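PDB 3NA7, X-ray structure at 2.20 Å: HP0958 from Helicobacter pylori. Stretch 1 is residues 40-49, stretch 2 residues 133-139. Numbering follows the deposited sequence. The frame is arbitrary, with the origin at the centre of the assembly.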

ATOM      1  N   ASP A  40      -4.508   7.384  -4.829  1.00 39.60           N
ATOM      2  CA  ASP A  40      -5.063   7.129  -6.163  1.00 38.95           C
ATOM      3  C   ASP A  40      -4.475   8.125  -7.160  1.00 38.21           C
ATOM      4  O   ASP A  40      -4.159   7.760  -8.289  1.00 38.53           O
ATOM      5  CB  ASP A  40      -6.594   7.292  -6.179  1.00 40.85           C
ATOM      6  CG  ASP A  40      -7.333   6.130  -5.521  1.00 46.87           C
ATOM      7  OD1 ASP A  40      -6.684   5.126  -5.161  1.00 49.74           O
ATOM      8  OD2 ASP A  40      -8.584   6.219  -5.383  1.00 52.61           O
ATOM      9  N   LYS A  41      -4.312   9.375  -6.730  1.00 37.54           N
ATOM     10  CA  LYS A  41      -3.807  10.434  -7.604  1.00 37.77           C
ATOM     11  C   LYS A  41      -2.362  10.130  -7.977  1.00 39.03           C
ATOM     12  O   LYS A  41      -1.991  10.280  -9.135  1.00 39.44           O
ATOM     13  CB  LYS A  41      -3.891  11.798  -6.912  1.00 36.51           C
ATOM     14  CG  LYS A  41      -3.279  12.990  -7.655  1.00 39.61           C
ATOM     15  CD  LYS A  41      -3.585  14.311  -6.883  1.00 46.58           C
ATOM     16  CE  LYS A  41      -2.311  15.149  -6.641  1.00 59.60           C
ATOM     17  NZ  LYS A  41      -1.856  15.879  -7.878  1.00 61.03           N
ATOM     18  N   GLU A  42      -1.565   9.728  -6.987  1.00 38.62           N
ATOM     19  CA  GLU A  42      -0.188   9.296  -7.231  1.00 43.28           C
ATOM     20  C   GLU A  42      -0.098   8.052  -8.135  1.00 42.00           C
ATOM     21  O   GLU A  42       0.711   8.039  -9.035  1.00 42.50           O
ATOM     22  CB  GLU A  42       0.533   9.036  -5.921  1.00 43.37           C
ATOM     23  CG  GLU A  42       1.989   8.792  -6.089  1.00 55.21           C
ATOM     24  CD  GLU A  42       2.575   7.993  -4.944  1.00 63.18           C
ATOM     25  OE1 GLU A  42       2.252   8.257  -3.768  1.00 68.03           O
ATOM     26  OE2 GLU A  42       3.366   7.084  -5.229  1.00 70.41           O
ATOM     27  N   ALA A  43      -0.949   7.043  -7.903  1.00 40.80           N
ATOM     28  CA  ALA A  43      -1.007   5.848  -8.765  1.00 40.35           C
ATOM     29  C   ALA A  43      -1.359   6.205 -10.219  1.00 39.82           C
ATOM     30  O   ALA A  43      -0.774   5.670 -11.165  1.00 41.52           O
ATOM     31  CB  ALA A  43      -2.012   4.809  -8.196  1.00 40.04           C
ATOM     32  N   LYS A  44      -2.314   7.114 -10.409  1.00 39.60           N
ATOM     33  CA  LYS A  44      -2.665   7.519 -11.769  1.00 38.93           C
ATOM     34  C   LYS A  44      -1.530   8.317 -12.430  1.00 40.07           C
ATOM     35  O   LYS A  44      -1.344   8.243 -13.646  1.00 37.09           O
ATOM     36  CB  LYS A  44      -3.956   8.304 -11.767  1.00 38.89           C
ATOM     37  CG  LYS A  44      -5.167   7.408 -11.470  1.00 37.62           C
ATOM     38  CD  LYS A  44      -6.386   8.217 -11.190  1.00 41.37           C
ATOM     39  CE  LYS A  44      -7.557   7.334 -10.672  1.00 36.85           C
ATOM     40  NZ  LYS A  44      -8.205   6.656 -11.807  1.00 43.06           N
ATOM     41  N   ASN A  45      -0.767   9.052 -11.612  1.00 38.12           N
ATOM     42  CA  ASN A  45       0.338   9.803 -12.136  1.00 40.33           C
ATOM     43  C   ASN A  45       1.408   8.871 -12.675  1.00 40.55           C
ATOM     44  O   ASN A  45       1.916   9.101 -13.762  1.00 42.08           O
ATOM     45  CB  ASN A  45       0.946  10.787 -11.124  1.00 39.46           C
ATOM     46  CG  ASN A  45       1.679  11.925 -11.819  1.00 42.06           C
ATOM     47  OD1 ASN A  45       2.847  12.213 -11.549  1.00 46.52           O
ATOM     48  ND2 ASN A  45       0.999  12.554 -12.745  1.00 46.25           N
ATOM     49  N   LYS A  46       1.723   7.823 -11.917  1.00 41.00           N
ATOM     50  CA  LYS A  46       2.617   6.752 -12.373  1.00 42.01           C
ATOM     51  C   LYS A  46       2.093   6.052 -13.618  1.00 40.49           C
ATOM     52  O   LYS A  46       2.865   5.755 -14.518  1.00 40.35           O
ATOM     53  CB  LYS A  46       2.847   5.714 -11.267  1.00 43.40           C
ATOM     54  CG  LYS A  46       3.912   6.097 -10.292  1.00 47.59           C
ATOM     55  CD  LYS A  46       3.834   5.341  -8.969  1.00 46.36           C
ATOM     56  CE  LYS A  46       4.884   5.905  -8.037  1.00 55.02           C
ATOM     57  NZ  LYS A  46       4.643   5.483  -6.638  1.00 61.07           N
ATOM     58  N   ALA A  47       0.787   5.804 -13.681  1.00 40.57           N
ATOM     59  CA  ALA A  47       0.218   5.124 -14.851  1.00 41.54           C
ATOM     60  C   ALA A  47       0.347   5.993 -16.096  1.00 42.27           C
ATOM     61  O   ALA A  47       0.580   5.476 -17.177  1.00 43.61           O
ATOM     62  CB  ALA A  47      -1.237   4.704 -14.608  1.00 40.83           C
ATOM     63  N   ILE A  48       0.231   7.318 -15.956  1.00 42.39           N
ATOM     64  CA  ILE A  48       0.452   8.201 -17.106  1.00 39.11           C
ATOM     65  C   ILE A  48       1.896   8.029 -17.626  1.00 41.97           C
ATOM     66  O   ILE A  48       2.107   7.859 -18.824  1.00 39.75           O
ATOM     67  CB  ILE A  48       0.151   9.682 -16.769  1.00 41.08           C
ATOM     68  CG1 ILE A  48      -1.362   9.916 -16.792  1.00 38.08           C
ATOM     69  CG2 ILE A  48       0.855  10.666 -17.763  1.00 37.22           C
ATOM     70  CD1 ILE A  48      -1.807  11.093 -16.001  1.00 38.09           C
ATOM     71  N   LEU A  49       2.863   8.072 -16.715  1.00 42.12           N
ATOM     72  CA  LEU A  49       4.280   7.955 -17.059  1.00 47.15           C
ATOM     73  C   LEU A  49       4.628   6.570 -17.615  1.00 48.95           C
ATOM     74  O   LEU A  49       5.406   6.465 -18.542  1.00 53.21           O
ATOM     75  CB  LEU A  49       5.177   8.314 -15.864  1.00 46.74           C
ATOM     76  CG  LEU A  49       5.165   9.795 -15.417  1.00 52.27           C
ATOM     77  CD1 LEU A  49       5.745   9.989 -14.017  1.00 51.55           C
ATOM     78  CD2 LEU A  49       5.905  10.720 -16.409  1.00 51.74           C
TER
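Stretch 2 133-139: EMLELEK

Residues 133-139 form a helical segment, as do residues 40-49, and both helices extend beyond the stretches at either end. The evidence for stretch 2 is regular: phi runs from -69° to -52° and psi from -50° to -37°, and i to i+4 backbone hydrogen bonds link L137 N to E133 O, E138 N to M134 O and K139 N to L135 O, each at 3.0 Å. Its axis approaches that of stretch 1 to 9.1 Å with a signed crossing angle of -159°, so the two helices run nearly antiparallel. The register is fixed by K41 and M134, whose CA atoms lie 5.1 Å apart.

M134 has the most surface covered, 121 Å². Its CA-to-CB bond points sideways, but chi angles of -76° (m), -178° (t) and 66° (p) bring the end of the side chain nearer, into a hole formed by K41, K44, N45 and I48. There M134 CG lies 3.8 Å from K44 CB, and M134 SD is 3.6 Å from I48 CD1. N45 ND2 also donates a weak hydrogen bond to M134 SD, 3.4 Å long with an N-H...S angle of 155°.

K41, with 99 Å² covered, lays its aliphatic chain along stretch 2: its CD is 3.8 Å from M134 O, and its CB is 4.0 Å from L137 CB. K41 NZ stands 4.2 Å from E138 OE2, so these opposite charges are near each other but beyond salt-bridge range.

K44, with 72 Å² covered, has its CA-to-CB bond directed toward stretch 2 and combines apolar and charged contacts. Its CD packs 3.7 Å from L137 CD1, while its NZ reaches E133 OE1 at 2.5 Å, a short hydrogen bond within a salt bridge. L137 CD1 also meets D40 CB at 3.9 Å, extending the apolar contact.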

ATOM      1  N   GLU A 133      -8.950  12.390 -14.183  1.00 43.54           N
ATOM      2  CA  GLU A 133      -9.222  11.774 -12.887  1.00 43.35           C
ATOM      3  C   GLU A 133      -8.318  12.350 -11.802  1.00 40.98           C
ATOM      4  O   GLU A 133      -8.792  12.646 -10.696  1.00 39.81           O
ATOM      5  CB  GLU A 133      -9.123  10.253 -12.956  1.00 42.89           C
ATOM      6  CG  GLU A 133     -10.345   9.640 -13.622  1.00 45.29           C
ATOM      7  CD  GLU A 133     -10.102   8.222 -14.141  1.00 47.11           C
ATOM      8  OE1 GLU A 133      -8.987   7.703 -13.979  1.00 44.11           O
ATOM      9  OE2 GLU A 133     -11.046   7.626 -14.702  1.00 56.18           O
ATOM     10  N   MET A 134      -7.047  12.560 -12.137  1.00 37.79           N
ATOM     11  CA  MET A 134      -6.120  13.164 -11.199  1.00 39.71           C
ATOM     12  C   MET A 134      -6.575  14.521 -10.660  1.00 42.06           C
ATOM     13  O   MET A 134      -6.380  14.811  -9.467  1.00 40.70           O
ATOM     14  CB  MET A 134      -4.759  13.343 -11.834  1.00 40.59           C
ATOM     15  CG  MET A 134      -3.976  12.069 -11.934  1.00 38.78           C
ATOM     16  SD  MET A 134      -2.357  12.379 -12.630  1.00 42.18           S
ATOM     17  CE  MET A 134      -1.567  13.371 -11.396  1.00 40.46           C
ATOM     18  N   LEU A 135      -7.155  15.339 -11.548  1.00 42.12           N
ATOM     19  CA  LEU A 135      -7.698  16.644 -11.173  1.00 43.64           C
ATOM     20  C   LEU A 135      -8.923  16.528 -10.270  1.00 42.53           C
ATOM     21  O   LEU A 135      -9.057  17.344  -9.343  1.00 42.50           O
ATOM     22  CB  LEU A 135      -8.033  17.496 -12.412  1.00 43.96           C
ATOM     23  CG  LEU A 135      -6.948  18.219 -13.230  1.00 49.43           C
ATOM     24  CD1 LEU A 135      -7.511  18.648 -14.613  1.00 45.37           C
ATOM     25  CD2 LEU A 135      -6.300  19.448 -12.517  1.00 46.10           C
ATOM     26  N   GLU A 136      -9.823  15.562 -10.537  1.00 41.96           N
ATOM     27  CA  GLU A 136     -10.968  15.320  -9.615  1.00 43.94           C
ATOM     28  C   GLU A 136     -10.438  14.949  -8.238  1.00 42.96           C
ATOM     29  O   GLU A 136     -10.937  15.426  -7.228  1.00 43.83           O
ATOM     30  CB  GLU A 136     -11.971  14.253 -10.125  1.00 45.60           C
ATOM     31  CG  GLU A 136     -12.593  14.569 -11.509  1.00 52.64           C
ATOM     32  CD  GLU A 136     -13.382  13.401 -12.184  1.00 65.73           C
ATOM     33  OE1 GLU A 136     -12.954  12.210 -12.144  1.00 62.82           O
ATOM     34  OE2 GLU A 136     -14.448  13.690 -12.801  1.00 73.13           O
ATOM     35  N   LEU A 137      -9.381  14.140  -8.200  1.00 43.20           N
ATOM     36  CA  LEU A 137      -8.820  13.692  -6.934  1.00 42.03           C
ATOM     37  C   LEU A 137      -8.145  14.815  -6.147  1.00 43.41           C
ATOM     38  O   LEU A 137      -8.214  14.834  -4.922  1.00 44.33           O
ATOM     39  CB  LEU A 137      -7.854  12.526  -7.145  1.00 39.04           C
ATOM     40  CG  LEU A 137      -8.534  11.253  -7.659  1.00 41.06           C
ATOM     41  CD1 LEU A 137      -7.534  10.381  -8.399  1.00 41.42           C
ATOM     42  CD2 LEU A 137      -9.258  10.483  -6.534  1.00 41.37           C
ATOM     43  N   GLU A 138      -7.468  15.724  -6.846  1.00 43.42           N
ATOM     44  CA  GLU A 138      -6.915  16.914  -6.221  1.00 45.29           C
ATOM     45  C   GLU A 138      -8.058  17.797  -5.665  1.00 45.23           C
ATOM     46  O   GLU A 138      -7.980  18.267  -4.549  1.00 45.63           O
ATOM     47  CB  GLU A 138      -6.058  17.701  -7.225  1.00 46.31           C
ATOM     48  CG  GLU A 138      -5.313  18.894  -6.581  1.00 54.16           C
ATOM     49  CD  GLU A 138      -4.244  19.532  -7.482  1.00 58.14           C
ATOM     50  OE1 GLU A 138      -3.412  20.315  -6.962  1.00 63.69           O
ATOM     51  OE2 GLU A 138      -4.208  19.230  -8.690  1.00 57.02           O
ATOM     52  N   LYS A 139      -9.105  18.015  -6.461  1.00 47.07           N
ATOM     53  CA  LYS A 139     -10.304  18.730  -6.006  1.00 48.93           C
ATOM     54  C   LYS A 139     -10.813  18.079  -4.713  1.00 48.08           C
ATOM     55  O   LYS A 139     -11.018  18.768  -3.703  1.00 47.38           O
ATOM     56  CB  LYS A 139     -11.377  18.751  -7.098  1.00 48.89           C
ATOM     57  CG  LYS A 139     -12.556  19.742  -6.874  1.00 56.62           C
ATOM     58  CD  LYS A 139     -13.333  19.985  -8.191  1.00 60.25           C
ATOM     59  CE  LYS A 139     -14.576  20.892  -8.015  1.00 70.62           C
ATOM     60  NZ  LYS A 139     -15.059  21.469  -9.336  1.00 70.77           N
TER